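Long-range contacts in flavoprotein (Thermotoga maritima, PDB 5V8S), which probably works as a flavo-diiron oxidoreductase, joining a metallo-beta-lactamase-like domain that holds a mu-oxo-diiron centre to a flavodoxin-like domain expected to bind FMN and transfer electrons: residues Pro204-Tyr209 and Leu252-Ser257; Leu356-His361 and Ser384-Lys389; Ala54-Leu59 and Lys83-Lys88; Val95-Pro100 and Pro165-Thr170. The protein carries 1 engineered substitution. All coordinates share one frame; numbering follows the deposited sequence.

Contact 1: Pro204-Tyr209 and Leu252-Ser257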
loop_
_atom_site.group_PDB
_atom_site.type_symbol
_atom_site.label_atom_id
_atom_site.label_comp_id
_atom_site.label_asym_id
_atom_site.label_seq_id
_atom_site.Cartn_x
_atom_site.Cartn_y
_atom_site.Cartn_z
ATOM N N PRO A 204 -5.082 22.974 -3.532
ATOM C CA PRO A 204 -4.502 21.786 -2.884
ATOM C C PRO A 204 -4.627 20.531 -3.731
ATOM O O PRO A 204 -3.757 19.655 -3.667
ATOM C CB PRO A 204 -5.278 21.684 -1.566
ATOM C CG PRO A 204 -5.749 23.088 -1.309
ATOM C CD PRO A 204 -6.041 23.673 -2.658
ATOM N N HIS A 205 -5.684 20.423 -4.540
ATOM C CA HIS A 205 -5.797 19.301 -5.466
ATOM C C HIS A 205 -4.844 19.430 -6.651
ATOM O O HIS A 205 -4.492 18.409 -7.259
ATOM C CB HIS A 205 -7.239 19.134 -5.932
ATOM C CG HIS A 205 -8.196 18.861 -4.811
ATOM N ND1 HIS A 205 -8.440 17.590 -4.335
ATOM C CD2 HIS A 205 -8.945 19.700 -4.055
ATOM C CE1 HIS A 205 -9.297 17.662 -3.328
ATOM N NE2 HIS A 205 -9.618 18.931 -3.138
ATOM N N VAL A 206 -4.428 20.656 -6.988
ATOM C CA VAL A 206 -3.342 20.842 -7.945
ATOM C C VAL A 206 -2.036 20.351 -7.344
ATOM O O VAL A 206 -1.280 19.622 -7.988
ATOM C CB VAL A 206 -3.247 22.318 -8.372
ATOM C CG1 VAL A 206 -2.028 22.534 -9.270
ATOM C CG2 VAL A 206 -4.521 22.723 -9.073
ATOM N N THR A 207 -1.772 20.697 -6.080
ATOM C CA THR A 207 -0.554 20.215 -5.441
ATOM C C THR A 207 -0.519 18.693 -5.429
ATOM O O THR A 207 0.518 18.083 -5.714
ATOM C CB THR A 207 -0.472 20.745 -4.015
ATOM O OG1 THR A 207 -0.464 22.174 -4.075
ATOM C CG2 THR A 207 0.809 20.260 -3.349
ATOM N N LYS A 208 -1.646 18.067 -5.089
ATOM C CA LYS A 208 -1.717 16.609 -5.069
ATOM C C LYS A 208 -1.383 16.016 -6.434
ATOM O O LYS A 208 -0.653 15.022 -6.524
ATOM C CB LYS A 208 -3.119 16.197 -4.629
ATOM C CG LYS A 208 -3.312 14.719 -4.354
ATOM C CD LYS A 208 -4.769 14.501 -3.925
ATOM C CE LYS A 208 -5.152 13.065 -3.726
ATOM N NZ LYS A 208 -6.583 12.962 -3.291
ATOM N N TYR A 209 -1.923 16.611 -7.505
ATOM C CA TYR A 209 -1.624 16.193 -8.874
ATOM C C TYR A 209 -0.143 16.377 -9.199
ATOM O O TYR A 209 0.507 15.473 -9.740
ATOM C CB TYR A 209 -2.500 17.004 -9.844
ATOM C CG TYR A 209 -2.223 16.685 -11.286
ATOM C CD1 TYR A 209 -2.849 15.614 -11.901
ATOM C CD2 TYR A 209 -1.328 17.453 -12.042
ATOM C CE1 TYR A 209 -2.597 15.308 -13.229
ATOM C CE2 TYR A 209 -1.071 17.144 -13.349
ATOM C CZ TYR A 209 -1.705 16.063 -13.932
ATOM O OH TYR A 209 -1.437 15.754 -15.247
ATOM N N LEU A 252 0.851 29.231 -12.614
ATOM C CA LEU A 252 2.267 28.983 -12.866
ATOM C C LEU A 252 3.098 29.211 -11.604
ATOM O O LEU A 252 4.012 28.432 -11.306
ATOM C CB LEU A 252 2.751 29.825 -14.053
ATOM C CG LEU A 252 2.056 29.420 -15.373
ATOM C CD1 LEU A 252 2.392 30.389 -16.519
ATOM C CD2 LEU A 252 2.353 27.970 -15.796
ATOM N N ASN A 253 2.791 30.269 -10.842
ATOM C CA ASN A 253 3.517 30.504 -9.595
ATOM C C ASN A 253 3.298 29.359 -8.616
ATOM O O ASN A 253 4.213 28.993 -7.878
ATOM C CB ASN A 253 3.092 31.822 -8.940
ATOM C CG ASN A 253 3.501 33.038 -9.725
ATOM O OD1 ASN A 253 4.420 33.000 -10.541
ATOM N ND2 ASN A 253 2.820 34.134 -9.472
ATOM N N HIS A 254 2.083 28.800 -8.584
ATOM C CA HIS A 254 1.817 27.668 -7.703
ATOM C C HIS A 254 2.645 26.454 -8.112
ATOM O O HIS A 254 3.242 25.792 -7.258
ATOM C CB HIS A 254 0.326 27.330 -7.701
ATOM C CG HIS A 254 -0.051 26.271 -6.717
ATOM N ND1 HIS A 254 -0.180 26.532 -5.373
ATOM C CD2 HIS A 254 -0.304 24.950 -6.874
ATOM C CE1 HIS A 254 -0.503 25.416 -4.741
ATOM N NE2 HIS A 254 -0.595 24.446 -5.628
ATOM N N TYR A 255 2.706 26.161 -9.417
ATOM C CA TYR A 255 3.532 25.044 -9.886
ATOM C C TYR A 255 4.980 25.237 -9.450
ATOM O O TYR A 255 5.622 24.310 -8.961
ATOM C CB TYR A 255 3.435 24.913 -11.421
ATOM C CG TYR A 255 2.487 23.835 -11.859
ATOM C CD1 TYR A 255 1.114 23.963 -11.658
ATOM C CD2 TYR A 255 2.963 22.663 -12.424
ATOM C CE1 TYR A 255 0.239 22.956 -12.012
ATOM C CE2 TYR A 255 2.100 21.649 -12.779
ATOM C CZ TYR A 255 0.747 21.788 -12.573
ATOM O OH TYR A 255 -0.080 20.743 -12.929
ATOM N N VAL A 256 5.497 26.456 -9.585
ATOM C CA VAL A 256 6.885 26.725 -9.215
ATOM C C VAL A 256 7.075 26.615 -7.706
ATOM O O VAL A 256 8.074 26.053 -7.232
ATOM C CB VAL A 256 7.315 28.101 -9.763
ATOM C CG1 VAL A 256 8.649 28.523 -9.169
ATOM C CG2 VAL A 256 7.419 28.043 -11.260
ATOM N N SER A 257 6.127 27.140 -6.927
ATOM C CA SER A 257 6.224 27.056 -5.472
ATOM C C SER A 257 6.241 25.608 -4.989
ATOM O O SER A 257 7.014 25.248 -4.091
ATOM C CB SER A 257 5.044 27.797 -4.848
ATOM O OG SER A 257 5.118 27.726 -3.447
#
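Thr207 and His254 supply the polar link between two helices whose remaining contact is apolar or aromatic. The hydroxyl OG1 of Thr207 lies 2.8 Å from NE2 of His254, at the edge of the imidazole and near its plane, in a hydrogen bond. CG of His254 is anti to the backbone N (chi1 -174°), which sets the root of the imidazole on the side of Thr207. Beside this bond, one methyl of Val206 serves two rings: CG1 stands 3.6 Å from CE1 of Tyr255 and 3.8 Å from CD2 of His254, oblique to both. Tyr255 then extends past the valine, and its OH meets the edge of the Tyr209 ring, 3.6 Å from CD2.

A second shell positions these groups. The OH of Tyr255 has its polar partner in the carbonyl of Gly183, which fixes the tip of the phenol, while its side chain touches Ile210 and Ile214. Tyr209 packs edge-to-face with Tyr185, and its side chain comes within about 4 Å of the diiron group. Thr207 OG1 has a further, weak bond to the carbonyl of Leu203.

The short helical segments cross at -50° with their axes 10.4 Å apart, so side chains span the interval. Helix 196-214 packs against helix 248-260, and its Lys208 and Tyr209 also touch Tyr185 in a loop, while helix 218-228 packs against Val256.

Contact 2: Leu356-His361 and Ser384-Lys389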
loop_
_atom_site.group_PDB
_atom_site.type_symbol
_atom_site.label_atom_id
_atom_site.label_comp_id
_atom_site.label_asym_id
_atom_site.label_seq_id
_atom_site.Cartn_x
_atom_site.Cartn_y
_atom_site.Cartn_z
ATOM N N LEU A 356 12.878 14.941 11.708
ATOM C CA LEU A 356 13.145 14.210 12.941
ATOM C C LEU A 356 12.681 12.777 12.753
ATOM O O LEU A 356 11.610 12.543 12.188
ATOM C CB LEU A 356 12.349 14.771 14.122
ATOM C CG LEU A 356 12.643 16.201 14.567
ATOM C CD1 LEU A 356 11.709 16.606 15.699
ATOM C CD2 LEU A 356 14.109 16.345 14.969
ATOM N N VAL A 357 13.463 11.825 13.264
ATOM C CA VAL A 357 13.100 10.416 13.246
ATOM C C VAL A 357 12.979 9.940 14.685
ATOM O O VAL A 357 13.883 10.169 15.498
ATOM C CB VAL A 357 14.117 9.559 12.470
ATOM C CG1 VAL A 357 13.724 8.061 12.548
ATOM C CG2 VAL A 357 14.217 10.025 11.029
ATOM N N PHE A 358 11.838 9.346 15.001
ATOM C CA PHE A 358 11.619 8.602 16.231
ATOM C C PHE A 358 11.453 7.144 15.831
ATOM O O PHE A 358 10.676 6.830 14.930
ATOM C CB PHE A 358 10.338 9.076 16.939
ATOM C CG PHE A 358 10.387 10.495 17.457
ATOM C CD1 PHE A 358 10.242 11.568 16.604
ATOM C CD2 PHE A 358 10.527 10.752 18.806
ATOM C CE1 PHE A 358 10.273 12.871 17.094
ATOM C CE2 PHE A 358 10.562 12.050 19.294
ATOM C CZ PHE A 358 10.437 13.111 18.441
ATOM N N GLY A 359 12.162 6.248 16.489
ATOM C CA GLY A 359 12.089 4.854 16.090
ATOM C C GLY A 359 12.280 3.921 17.258
ATOM O O GLY A 359 13.042 4.212 18.187
ATOM N N VAL A 360 11.570 2.790 17.206
ATOM C CA VAL A 360 11.743 1.740 18.193
ATOM C C VAL A 360 13.092 1.073 17.990
ATOM O O VAL A 360 13.561 0.902 16.856
ATOM C CB VAL A 360 10.605 0.725 18.006
ATOM C CG1 VAL A 360 10.867 -0.504 18.830
ATOM C CG2 VAL A 360 9.277 1.378 18.395
ATOM N N HIS A 361 13.712 0.668 19.096
ATOM C CA HIS A 361 14.947 -0.107 19.054
ATOM C C HIS A 361 14.558 -1.579 19.004
ATOM O O HIS A 361 14.191 -2.175 20.024
ATOM C CB HIS A 361 15.800 0.191 20.278
ATOM C CG HIS A 361 17.097 -0.552 20.299
ATOM N ND1 HIS A 361 17.844 -0.776 19.163
ATOM C CD2 HIS A 361 17.781 -1.122 21.319
ATOM C CE1 HIS A 361 18.932 -1.456 19.480
ATOM N NE2 HIS A 361 18.919 -1.676 20.783
ATOM N N SER A 384 18.032 14.579 14.062
ATOM C CA SER A 384 18.342 13.681 15.160
ATOM C C SER A 384 17.485 12.439 15.036
ATOM O O SER A 384 16.468 12.420 14.333
ATOM C CB SER A 384 18.095 14.320 16.533
ATOM O OG SER A 384 16.711 14.531 16.748
ATOM N N PHE A 385 17.904 11.422 15.787
ATOM C CA PHE A 385 17.160 10.189 16.001
ATOM C C PHE A 385 16.843 10.070 17.487
ATOM O O PHE A 385 17.723 10.275 18.336
ATOM C CB PHE A 385 17.984 8.979 15.562
ATOM C CG PHE A 385 17.305 7.676 15.832
ATOM C CD1 PHE A 385 16.427 7.138 14.910
ATOM C CD2 PHE A 385 17.519 7.002 17.023
ATOM C CE1 PHE A 385 15.788 5.935 15.165
ATOM C CE2 PHE A 385 16.886 5.807 17.283
ATOM C CZ PHE A 385 16.016 5.272 16.353
ATOM N N THR A 386 15.589 9.755 17.796
ATOM C CA THR A 386 15.130 9.573 19.172
ATOM C C THR A 386 14.507 8.196 19.310
ATOM O O THR A 386 13.634 7.816 18.528
ATOM C CB THR A 386 14.103 10.649 19.559
ATOM O OG1 THR A 386 14.680 11.951 19.402
ATOM C CG2 THR A 386 13.648 10.487 20.994
ATOM N N GLU A 387 14.927 7.472 20.334
ATOM C CA GLU A 387 14.438 6.125 20.547
ATOM C C GLU A 387 13.027 6.158 21.122
ATOM O O GLU A 387 12.747 6.906 22.068
ATOM C CB GLU A 387 15.358 5.387 21.520
ATOM C CG GLU A 387 14.974 3.928 21.647
ATOM C CD GLU A 387 15.827 3.141 22.629
ATOM O OE1 GLU A 387 16.796 3.700 23.184
ATOM O OE2 GLU A 387 15.508 1.949 22.851
ATOM N N ILE A 388 12.147 5.335 20.556
ATOM C CA ILE A 388 10.813 5.121 21.100
ATOM C C ILE A 388 10.918 3.957 22.070
ATOM O O ILE A 388 11.183 2.826 21.664
ATOM C CB ILE A 388 9.784 4.845 19.995
ATOM C CG1 ILE A 388 9.631 6.070 19.083
ATOM C CG2 ILE A 388 8.438 4.418 20.618
ATOM C CD1 ILE A 388 8.707 5.842 17.905
ATOM N N LYS A 389 10.694 4.238 23.347
ATOM C CA LYS A 389 10.724 3.240 24.397
ATOM C C LYS A 389 9.312 2.994 24.904
ATOM O O LYS A 389 8.374 3.731 24.601
ATOM C CB LYS A 389 11.612 3.720 25.546
ATOM C CG LYS A 389 13.041 3.943 25.146
ATOM C CD LYS A 389 13.871 4.216 26.367
ATOM C CE LYS A 389 15.335 4.348 26.039
ATOM N NZ LYS A 389 16.141 4.412 27.295
HETATM O O HOH W 1 14.375 12.795 16.825
HETATM O O HOH W 2 13.101 0.984 21.819
#
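Val357 and Phe385 begin a series of interlocking shapes along two parallel strands. CG of Phe385 is anti to its backbone N (chi1 177°), and beyond it the ring atoms CD1, CE1 and CZ come over Val357 and Gly359. CD1 lies 3.7 Å from CG1 of Val357, and the far end of the ring fills the hollow above Gly359, where no side chain rises: CZ is 3.7 Å from the glycine carbonyl O. On the face bearing Phe358 and Thr386 the fit is different. These two lie side by side, pointing the same way, with CD2 of the ring 3.7 Å from the threonine CB. Ile388 sends CD1 into the angle beside Phe358, 3.7 Å from its CB, while Val360 crosses the isoleucine at about a right angle.

Backbone bonds hold the shapes in register. One of them, from Ile388 N to Gly359 O, is short at 2.8 Å and nearly straight, although the donor stands above the carbonyl plane. Two waters bridge polar groups: one joins Val357 O to the hydroxyls of Ser384 and Thr386, the other links His361 N, Glu387 OE2 and Ile388 O.

The pair closes the strand 354-360, helix 371-376, strand 381-388 unit of the flavodoxin-like domain. Strand 354-360 is bonded on its other side to strand 322-327, and helices 278-292 and 395-409 cover the face bearing Phe358.

Contact 3: Ala54-Leu59 and Lys83-Lys88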
loop_
_atom_site.group_PDB
_atom_site.type_symbol
_atom_site.label_atom_id
_atom_site.label_comp_id
_atom_site.label_asym_id
_atom_site.label_seq_id
_atom_site.Cartn_x
_atom_site.Cartn_y
_atom_site.Cartn_z
ATOM N N ALA A 54 -10.414 18.336 -23.626
ATOM C CA ALA A 54 -9.929 18.489 -24.990
ATOM C C ALA A 54 -10.475 19.795 -25.543
ATOM O O ALA A 54 -11.404 20.369 -24.983
ATOM C CB ALA A 54 -10.402 17.314 -25.849
ATOM N N TYR A 55 -9.890 20.266 -26.643
ATOM C CA TYR A 55 -10.239 21.578 -27.171
ATOM C C TYR A 55 -10.412 21.499 -28.677
ATOM O O TYR A 55 -9.730 20.720 -29.350
ATOM C CB TYR A 55 -9.168 22.627 -26.837
ATOM C CG TYR A 55 -8.980 22.761 -25.340
ATOM C CD1 TYR A 55 -8.105 21.924 -24.656
ATOM C CD2 TYR A 55 -9.709 23.677 -24.602
ATOM C CE1 TYR A 55 -7.955 22.007 -23.277
ATOM C CE2 TYR A 55 -9.561 23.773 -23.232
ATOM C CZ TYR A 55 -8.686 22.942 -22.575
ATOM O OH TYR A 55 -8.562 23.072 -21.214
ATOM N N LEU A 56 -11.306 22.338 -29.208
ATOM C CA LEU A 56 -11.490 22.466 -30.649
ATOM C C LEU A 56 -11.336 23.931 -31.037
ATOM O O LEU A 56 -12.020 24.799 -30.482
ATOM C CB LEU A 56 -12.869 21.959 -31.087
ATOM C CG LEU A 56 -13.114 22.041 -32.602
ATOM C CD1 LEU A 56 -12.354 20.933 -33.315
ATOM C CD2 LEU A 56 -14.596 21.972 -32.924
ATOM N N VAL A 57 -10.455 24.196 -32.000
ATOM C CA VAL A 57 -10.228 25.544 -32.507
ATOM C C VAL A 57 -10.784 25.579 -33.920
ATOM O O VAL A 57 -10.293 24.865 -34.793
ATOM C CB VAL A 57 -8.738 25.937 -32.500
ATOM C CG1 VAL A 57 -8.591 27.439 -32.753
ATOM C CG2 VAL A 57 -8.072 25.545 -31.182
ATOM N N LYS A 58 -11.804 26.404 -34.149
ATOM C CA LYS A 58 -12.432 26.514 -35.457
ATOM C C LYS A 58 -11.901 27.767 -36.128
ATOM O O LYS A 58 -12.106 28.878 -35.629
ATOM C CB LYS A 58 -13.954 26.557 -35.326
ATOM C CG LYS A 58 -14.507 25.290 -34.674
ATOM C CD LYS A 58 -16.033 25.233 -34.694
ATOM C CE LYS A 58 -16.575 24.695 -36.011
ATOM N NZ LYS A 58 -18.078 24.581 -35.993
ATOM N N LEU A 59 -11.209 27.579 -37.242
ATOM C CA LEU A 59 -10.531 28.659 -37.953
ATOM C C LEU A 59 -11.017 28.716 -39.397
ATOM O O LEU A 59 -11.804 27.885 -39.855
ATOM C CB LEU A 59 -9.012 28.437 -37.901
ATOM C CG LEU A 59 -8.446 28.308 -36.479
ATOM C CD1 LEU A 59 -7.050 27.707 -36.469
ATOM C CD2 LEU A 59 -8.436 29.690 -35.803
ATOM N N LYS A 83 -21.496 17.500 -31.752
ATOM C CA LYS A 83 -22.463 18.561 -31.513
ATOM C C LYS A 83 -21.910 19.932 -31.871
ATOM O O LYS A 83 -22.694 20.864 -32.094
ATOM C CB LYS A 83 -22.933 18.536 -30.054
ATOM C CG LYS A 83 -23.670 17.256 -29.653
ATOM C CD LYS A 83 -24.154 17.333 -28.211
ATOM C CE LYS A 83 -24.721 16.008 -27.715
ATOM N NZ LYS A 83 -25.167 16.086 -26.285
ATOM N N ILE A 84 -20.588 20.073 -31.961
ATOM C CA ILE A 84 -19.967 21.358 -32.269
ATOM C C ILE A 84 -19.249 21.381 -33.613
ATOM O O ILE A 84 -18.865 22.471 -34.069
ATOM C CB ILE A 84 -19.028 21.826 -31.141
ATOM C CG1 ILE A 84 -17.901 20.819 -30.937
ATOM C CG2 ILE A 84 -19.814 22.012 -29.860
ATOM C CD1 ILE A 84 -16.842 21.284 -29.982
ATOM N N VAL A 85 -19.054 20.234 -34.262
ATOM C CA VAL A 85 -18.446 20.200 -35.584
ATOM C C VAL A 85 -18.770 18.861 -36.221
ATOM O O VAL A 85 -18.855 17.836 -35.537
ATOM C CB VAL A 85 -16.917 20.449 -35.505
ATOM C CG1 VAL A 85 -16.210 19.297 -34.787
ATOM C CG2 VAL A 85 -16.331 20.647 -36.884
ATOM N N ASP A 86 -18.966 18.871 -37.533
ATOM C CA ASP A 86 -18.966 17.622 -38.276
ATOM C C ASP A 86 -17.547 17.075 -38.223
ATOM O O ASP A 86 -16.631 17.723 -38.746
ATOM C CB ASP A 86 -19.379 17.886 -39.724
ATOM C CG ASP A 86 -19.602 16.605 -40.522
ATOM O OD1 ASP A 86 -18.926 15.588 -40.256
ATOM O OD2 ASP A 86 -20.455 16.625 -41.435
ATOM N N PRO A 87 -17.302 15.933 -37.581
ATOM C CA PRO A 87 -15.917 15.431 -37.495
ATOM C C PRO A 87 -15.225 15.339 -38.841
ATOM O O PRO A 87 -13.998 15.472 -38.924
ATOM C CB PRO A 87 -16.088 14.055 -36.836
ATOM C CG PRO A 87 -17.370 14.173 -36.062
ATOM C CD PRO A 87 -18.258 15.052 -36.894
ATOM N N LYS A 88 -15.991 15.141 -39.912
ATOM C CA LYS A 88 -15.414 15.074 -41.246
ATOM C C LYS A 88 -14.739 16.380 -41.648
ATOM O O LYS A 88 -13.923 16.383 -42.575
ATOM C CB LYS A 88 -16.512 14.729 -42.247
ATOM C CG LYS A 88 -17.046 13.334 -42.089
ATOM C CD LYS A 88 -17.968 12.965 -43.232
ATOM C CE LYS A 88 -19.254 13.785 -43.183
ATOM N NZ LYS A 88 -20.221 13.359 -44.222
#
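In the seven-stranded sheet of the metallo-beta-lactamase-like domain, Leu56 and Lys58 of strand 50-59 receive Ile84 and Val85 from the loop that leads out of helix 74-82. One branch of the leucine carries the apolar part. CG of Leu56 is anti to the backbone N (chi1 -179°), and from it CD2 projects between the two loop residues, 3.6 Å from CG1 of Val85 and 3.8 Å from CD1 of Ile84. Leu56 and Ile84 slide past each other in opposite directions, so the isoleucine lies alongside the leucine, whereas Val85 approaches it at a slant.

Lys58 makes the polar closure. Its chain bends at chi3 (84°), turning CE back toward the loop, and the ammonium NZ donates to the carbonyl O of Ile84 over 3.0 Å. The nitrogen arrives nearly in line with the C=O bond. CE meanwhile passes 4.1 Å from CG2 of Val85, a looser apolar touch. The loop then turns: Asp86 OD1 accepts from the backbone N of Lys88 at 3.0 Å, an Asx turn.

Around this patch, Tyr28 of strand 26-34 touches both Lys58 and Ile84, and Asn63 of strand 62-66 lies against Lys58 and Val85. The arrangement belongs to a beta-alpha-beta crossover: helix 74-82 connects the adjacent parallel strands 62-66 and 92-94, and its exit loop meets strand 50-59, next to 62-66 in the sheet, through a leucine branch and a lysine tip.

Contact 4: Val95-Pro100 and Pro165-Thr170. With FEO (mu-oxo-diiron), chain C.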
loop_
_atom_site.group_PDB
_atom_site.type_symbol
_atom_site.label_atom_id
_atom_site.label_comp_id
_atom_site.label_asym_id
_atom_site.label_seq_id
_atom_site.Cartn_x
_atom_site.Cartn_y
_atom_site.Cartn_z
ATOM N N VAL A 95 -1.418 16.530 -30.571
ATOM C CA VAL A 95 -1.235 15.613 -29.451
ATOM C C VAL A 95 -0.055 16.135 -28.637
ATOM O O VAL A 95 1.108 15.887 -28.963
ATOM C CB VAL A 95 -1.012 14.178 -29.938
ATOM C CG1 VAL A 95 -0.823 13.235 -28.758
ATOM C CG2 VAL A 95 -2.190 13.737 -30.787
ATOM N N ASN A 96 -0.353 16.862 -27.552
ATOM C CA ASN A 96 0.696 17.407 -26.708
ATOM C C ASN A 96 1.392 16.318 -25.886
ATOM O O ASN A 96 2.535 16.514 -25.466
ATOM C CB ASN A 96 0.087 18.429 -25.745
ATOM C CG ASN A 96 -0.303 19.730 -26.430
ATOM O OD1 ASN A 96 0.517 20.356 -27.109
ATOM N ND2 ASN A 96 -1.566 20.156 -26.251
ATOM N N HIS A 97 0.731 15.180 -25.666
ATOM C CA HIS A 97 1.173 14.122 -24.764
ATOM C C HIS A 97 0.305 12.925 -25.088
ATOM O O HIS A 97 -0.902 13.071 -25.307
ATOM C CB HIS A 97 0.953 14.624 -23.322
ATOM C CG HIS A 97 1.211 13.646 -22.205
ATOM N ND1 HIS A 97 2.358 12.887 -22.060
ATOM C CD2 HIS A 97 0.475 13.410 -21.095
ATOM C CE1 HIS A 97 2.292 12.196 -20.934
ATOM N NE2 HIS A 97 1.160 12.503 -20.325
ATOM N N THR A 98 0.925 11.752 -25.171
ATOM C CA THR A 98 0.272 10.581 -25.735
ATOM C C THR A 98 -0.309 9.633 -24.693
ATOM O O THR A 98 -0.840 8.585 -25.071
ATOM C CB THR A 98 1.256 9.791 -26.599
ATOM O OG1 THR A 98 2.308 9.274 -25.772
ATOM C CG2 THR A 98 1.834 10.675 -27.703
ATOM N N GLU A 99 -0.205 9.944 -23.406
ATOM C CA GLU A 99 -0.676 8.995 -22.406
ATOM C C GLU A 99 -2.170 8.738 -22.626
ATOM O O GLU A 99 -2.913 9.662 -22.973
ATOM C CB GLU A 99 -0.440 9.544 -20.998
ATOM C CG GLU A 99 -0.752 8.569 -19.887
ATOM C CD GLU A 99 -0.350 9.068 -18.529
ATOM O OE1 GLU A 99 0.372 10.065 -18.426
ATOM O OE2 GLU A 99 -0.752 8.425 -17.529
ATOM N N PRO A 100 -2.656 7.506 -22.433
ATOM C CA PRO A 100 -4.039 7.210 -22.841
ATOM C C PRO A 100 -5.141 7.913 -22.077
ATOM O O PRO A 100 -6.289 7.831 -22.526
ATOM C CB PRO A 100 -4.131 5.693 -22.711
ATOM C CG PRO A 100 -2.748 5.238 -22.980
ATOM C CD PRO A 100 -1.857 6.265 -22.351
ATOM N N PRO A 165 8.827 11.894 -21.843
ATOM C CA PRO A 165 9.719 12.538 -22.820
ATOM C C PRO A 165 8.994 13.136 -24.009
ATOM O O PRO A 165 9.617 13.886 -24.780
ATOM C CB PRO A 165 10.648 11.399 -23.261
ATOM C CG PRO A 165 9.902 10.144 -22.930
ATOM C CD PRO A 165 9.127 10.455 -21.695
ATOM N N ASP A 166 7.707 12.840 -24.184
ATOM C CA ASP A 166 6.968 13.346 -25.334
ATOM C C ASP A 166 6.295 14.689 -25.091
ATOM O O ASP A 166 5.724 15.245 -26.029
ATOM C CB ASP A 166 5.899 12.337 -25.787
ATOM C CG ASP A 166 4.749 12.175 -24.790
ATOM O OD1 ASP A 166 4.863 12.643 -23.634
ATOM O OD2 ASP A 166 3.723 11.574 -25.183
ATOM N N THR A 167 6.349 15.228 -23.879
ATOM C CA THR A 167 5.462 16.327 -23.529
ATOM C C THR A 167 5.883 17.632 -24.191
ATOM O O THR A 167 7.063 17.989 -24.221
ATOM C CB THR A 167 5.355 16.470 -22.007
ATOM O OG1 THR A 167 6.642 16.641 -21.411
ATOM C CG2 THR A 167 4.804 15.249 -21.442
ATOM N N MET A 168 4.894 18.328 -24.740
ATOM C CA MET A 168 5.069 19.655 -25.297
ATOM C C MET A 168 3.832 20.474 -24.956
ATOM O O MET A 168 2.819 19.952 -24.486
ATOM C CB MET A 168 5.256 19.589 -26.822
ATOM C CG MET A 168 4.044 19.115 -27.575
ATOM S SD MET A 168 4.309 19.274 -29.362
ATOM C CE MET A 168 2.662 18.940 -29.949
ATOM N N VAL A 169 3.918 21.775 -25.200
ATOM C CA VAL A 169 2.772 22.657 -25.048
ATOM C C VAL A 169 2.608 23.423 -26.353
ATOM O O VAL A 169 3.575 23.634 -27.088
ATOM C CB VAL A 169 2.919 23.601 -23.831
ATOM C CG1 VAL A 169 3.023 22.810 -22.528
ATOM C CG2 VAL A 169 4.132 24.477 -23.987
ATOM N N THR A 170 1.368 23.804 -26.654
ATOM C CA THR A 170 1.013 24.502 -27.883
ATOM C C THR A 170 0.583 25.921 -27.527
ATOM O O THR A 170 -0.306 26.117 -26.696
ATOM C CB THR A 170 -0.127 23.768 -28.596
ATOM O OG1 THR A 170 0.311 22.461 -28.986
ATOM C CG2 THR A 170 -0.585 24.506 -29.846
HETATM FE FE1 FEO C . 0.215 12.169 -18.332
HETATM FE FE2 FEO C . -2.944 13.450 -18.266
HETATM O O FEO C . -1.599 12.258 -18.817
HETATM O O HOH W 3 3.660 14.960 -28.338
HETATM O O HOH W 4 -0.706 11.889 -16.346
HETATM O O HOH W 5 -2.240 13.097 -16.132
#
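Asn96 loses the largest area to the opposite segment, because both its backbone and its side chain are engaged by 165-170. Its carbonyl O accepts from Met168 N over 3.1 Å, while Asn96 OD1 accepts from Thr170 OG1 at 2.8 Å, in the carbonyl plane and on a lone pair. The Met168 chain, extended beyond CG, passes the same asparagine: CG of Met168 is 3.8 Å from Asn96 OD1, and the terminal CE reaches the carbonyl O of Val95.

Asp166 is the second centre. Its two carboxylate oxygens divide the work: OD1 uses its syn lone pair to accept from His97 ND1 at 3.0 Å, almost straight at 167° and in the imidazole plane. OD2 is gripped by both Thr98 N and Thr98 OG1, which come from opposite faces of the carboxylate plane. Ring and carboxylate are turned 71° from each other.

Asp166 is thus a second-shell residue of the diiron site, behind the first-shell ligand His97. His97 and Glu99 come from the HxExD metal-binding sequence of the family, and with ND1 held by the aspartate, which fixes the rotation of the ring, His97 NE2 faces the cluster and binds one iron at 2.2 Å. Glu99 OE1 takes the same iron at 2.1 Å, and His163 and Asp180 complete its protein ligands.

Thr167 CG2 packs 3.5 Å from His97 ND1, while its hydroxyl is bonded to Thr159. Across the dimer, Tyr276 of the second subunit hydrogen-bonds Glu99 OE2.

Contacts 3, 4, 1 and 2 follow one another in series along the chain. Contacts 3 and 4 lie on the same side of the chain's centre, their own centres 20 Å apart. Contact 3 sits on the seven-stranded sheet, where the loop after helix 74-82 meets strand 50-59; contact 4 joins the loop after strand 92-94 to the five-stranded sheet at strand 168-172. Contact 1, 19 Å from contact 4 between centres, adds helices beside the same diiron group. Contact 2 stands apart in the flavodoxin-like sheet, its centre 45 Å from that of contact 4. With Tyr276 of the second subunit reaching Glu99, the partner's flavodoxin-like domain probably delivers the electrons, as in related head-to-tail dimers.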